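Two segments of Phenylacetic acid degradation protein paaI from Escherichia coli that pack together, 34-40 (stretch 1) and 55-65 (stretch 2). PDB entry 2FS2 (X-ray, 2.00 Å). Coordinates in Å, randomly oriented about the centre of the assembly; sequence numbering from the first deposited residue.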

# COMPACT_ATOMS: atom_id res chain seq x y z
N PHE B 34 -1.41 -0.02 21.76
CA PHE B 34 -0.85 -1.36 21.69
C PHE B 34 -1.95 -2.33 22.03
O PHE B 34 -2.57 -2.16 23.12
CB PHE B 34 0.33 -1.54 22.65
CG PHE B 34 0.92 -2.95 22.67
CD1 PHE B 34 1.87 -3.36 21.66
CD2 PHE B 34 0.57 -3.86 23.68
CE1 PHE B 34 2.41 -4.73 21.68
CE2 PHE B 34 1.09 -5.20 23.67
CZ PHE B 34 2.04 -5.64 22.67
N ALA B 35 -2.10 -3.40 21.23
CA ALA B 35 -3.14 -4.45 21.52
C ALA B 35 -2.69 -5.78 20.90
O ALA B 35 -2.08 -5.75 19.83
CB ALA B 35 -4.51 -4.05 20.89
N VAL B 36 -3.05 -6.90 21.51
CA VAL B 36 -2.70 -8.25 21.09
C VAL B 36 -3.99 -8.99 21.21
O VAL B 36 -4.68 -8.90 22.28
CB VAL B 36 -1.60 -8.91 21.97
CG1 VAL B 36 -1.32 -10.36 21.55
CG2 VAL B 36 -0.30 -8.20 21.94
N VAL B 37 -4.40 -9.67 20.15
CA VAL B 37 -5.63 -10.36 20.17
C VAL B 37 -5.30 -11.69 19.55
O VAL B 37 -4.26 -11.87 18.92
CB VAL B 37 -6.80 -9.60 19.38
CG1 VAL B 37 -7.21 -8.27 20.10
CG2 VAL B 37 -6.35 -9.29 17.85
N THR B 38 -6.22 -12.61 19.71
CA THR B 38 -5.97 -14.01 19.44
C THR B 38 -7.22 -14.68 18.84
O THR B 38 -8.33 -14.25 19.09
CB THR B 38 -5.55 -14.63 20.77
OG1 THR B 38 -4.70 -15.75 20.50
CG2 THR B 38 -6.75 -15.17 21.47
N MSE B 39 -7.04 -15.67 17.99
CA MSE B 39 -8.18 -16.33 17.36
C MSE B 39 -7.72 -17.70 16.90
O MSE B 39 -6.60 -17.85 16.44
CB MSE B 39 -8.61 -15.51 16.13
CG MSE B 39 -9.56 -16.26 15.21
SE MSE B 39 -9.86 -15.17 13.57
CE MSE B 39 -11.32 -14.29 14.23
N THR B 40 -8.59 -18.67 16.97
CA THR B 40 -8.28 -19.99 16.44
C THR B 40 -8.98 -20.16 15.09
O THR B 40 -10.11 -19.73 14.91
CB THR B 40 -8.69 -21.03 17.51
OG1 THR B 40 -7.85 -20.79 18.69
CG2 THR B 40 -8.41 -22.52 17.06
N GLY B 55 -10.51 -12.49 4.24
CA GLY B 55 -11.38 -11.63 4.99
C GLY B 55 -11.36 -11.91 6.47
O GLY B 55 -11.56 -10.97 7.23
N GLN B 56 -11.13 -13.17 6.87
CA GLN B 56 -11.05 -13.52 8.30
C GLN B 56 -9.72 -13.06 8.86
O GLN B 56 -9.66 -12.65 10.01
CB GLN B 56 -11.19 -15.05 8.54
CG GLN B 56 -12.67 -15.60 8.71
CD GLN B 56 -13.34 -16.06 7.35
OE1 GLN B 56 -12.96 -15.58 6.27
NE2 GLN B 56 -14.37 -16.96 7.43
N LEU B 57 -8.65 -13.24 8.08
CA LEU B 57 -7.36 -12.74 8.43
C LEU B 57 -7.40 -11.23 8.47
O LEU B 57 -6.97 -10.67 9.46
CB LEU B 57 -6.35 -13.12 7.40
CG LEU B 57 -5.72 -14.47 7.52
CD1 LEU B 57 -4.42 -14.47 6.70
CD2 LEU B 57 -5.48 -14.79 9.01
N PHE B 58 -7.94 -10.57 7.41
CA PHE B 58 -8.09 -9.12 7.42
C PHE B 58 -8.86 -8.73 8.70
O PHE B 58 -8.52 -7.78 9.37
CB PHE B 58 -8.81 -8.61 6.15
CG PHE B 58 -9.08 -7.11 6.17
CD1 PHE B 58 -8.17 -6.23 5.69
CD2 PHE B 58 -10.20 -6.59 6.77
CE1 PHE B 58 -8.38 -4.84 5.79
CE2 PHE B 58 -10.42 -5.21 6.86
CZ PHE B 58 -9.53 -4.35 6.37
N SER B 59 -9.86 -9.49 9.08
CA SER B 59 -10.71 -9.08 10.21
C SER B 59 -10.01 -9.17 11.53
O SER B 59 -10.24 -8.31 12.43
CB SER B 59 -11.95 -9.93 10.32
OG SER B 59 -12.72 -9.72 9.16
N LEU B 60 -9.11 -10.15 11.63
CA LEU B 60 -8.34 -10.25 12.78
C LEU B 60 -7.38 -9.07 12.90
O LEU B 60 -7.12 -8.58 14.00
CB LEU B 60 -7.56 -11.58 12.74
CG LEU B 60 -6.52 -11.85 13.85
CD1 LEU B 60 -7.20 -11.87 15.27
CD2 LEU B 60 -5.85 -13.23 13.61
N ALA B 61 -6.74 -8.68 11.77
CA ALA B 61 -5.77 -7.61 11.82
C ALA B 61 -6.48 -6.27 12.17
O ALA B 61 -5.96 -5.46 12.93
CB ALA B 61 -4.97 -7.50 10.45
N ASP B 62 -7.68 -6.12 11.70
CA ASP B 62 -8.43 -4.89 11.75
C ASP B 62 -8.98 -4.79 13.13
O ASP B 62 -9.19 -3.70 13.64
CB ASP B 62 -9.61 -5.03 10.76
CG ASP B 62 -10.45 -3.74 10.60
OD1 ASP B 62 -9.90 -2.59 10.73
OD2 ASP B 62 -11.66 -3.78 10.30
N THR B 63 -9.18 -5.93 13.77
CA THR B 63 -9.58 -5.89 15.17
C THR B 63 -8.42 -5.46 16.08
O THR B 63 -8.64 -4.65 17.00
CB THR B 63 -10.09 -7.28 15.59
OG1 THR B 63 -11.23 -7.63 14.81
CG2 THR B 63 -10.62 -7.26 16.96
N ALA B 64 -7.20 -6.01 15.93
CA ALA B 64 -6.11 -5.54 16.74
C ALA B 64 -5.88 -4.05 16.43
O ALA B 64 -5.54 -3.27 17.29
CB ALA B 64 -4.74 -6.35 16.43
N PHE B 65 -6.00 -3.70 15.17
CA PHE B 65 -5.87 -2.30 14.81
C PHE B 65 -6.94 -1.33 15.53
O PHE B 65 -6.56 -0.26 16.03
CB PHE B 65 -6.01 -2.28 13.28
CG PHE B 65 -5.98 -0.91 12.69
CD1 PHE B 65 -5.11 0.04 13.14
CD2 PHE B 65 -6.73 -0.63 11.58
CE1 PHE B 65 -5.10 1.38 12.57
CE2 PHE B 65 -6.65 0.69 10.97
CZ PHE B 65 -5.87 1.68 11.53

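Strand 34-40 packs against helix 55-65, the two running in roughly antiparallel directions at 147°. Their axes come within 7.9 Å. The approach is tighter at the A35 end, where the CA atoms of A35 and A64 are 5.7 Å apart, than at M39 and L60, where the CA atoms are 7.6 Å apart.

No hydrogen bond crosses the contact. The helix backbone keeps its own hydrogen bonds, such as L60 N to Q56 O at 3.0 Å. The side-chain contacts between the stretches are apolar, with two looser approaches to backbone oxygens.

V37 is covered most. The strand alternates, so A35, V37 and M39 point toward the helix while V36 and T38 point away. V37 CG2 serves both main helix partners: it lies 3.7 Å from L60 CD1 and 3.6 Å from A64 CB. L60 and A64 are one helical turn apart, so a single methyl can touch both.

L60 is the helix residue with the most covered surface. Its CD1 also reaches M39, 4.0 Å from M39 CB, and thus bridges two strand residues.

M39 is a selenomethionine. Its SE atom is 4.4 Å from Q56 O, a loose contact.

At the other end, A35 CB sits 3.8 Å from A64 O. The small alanine side chains accompany the short backbone separation here.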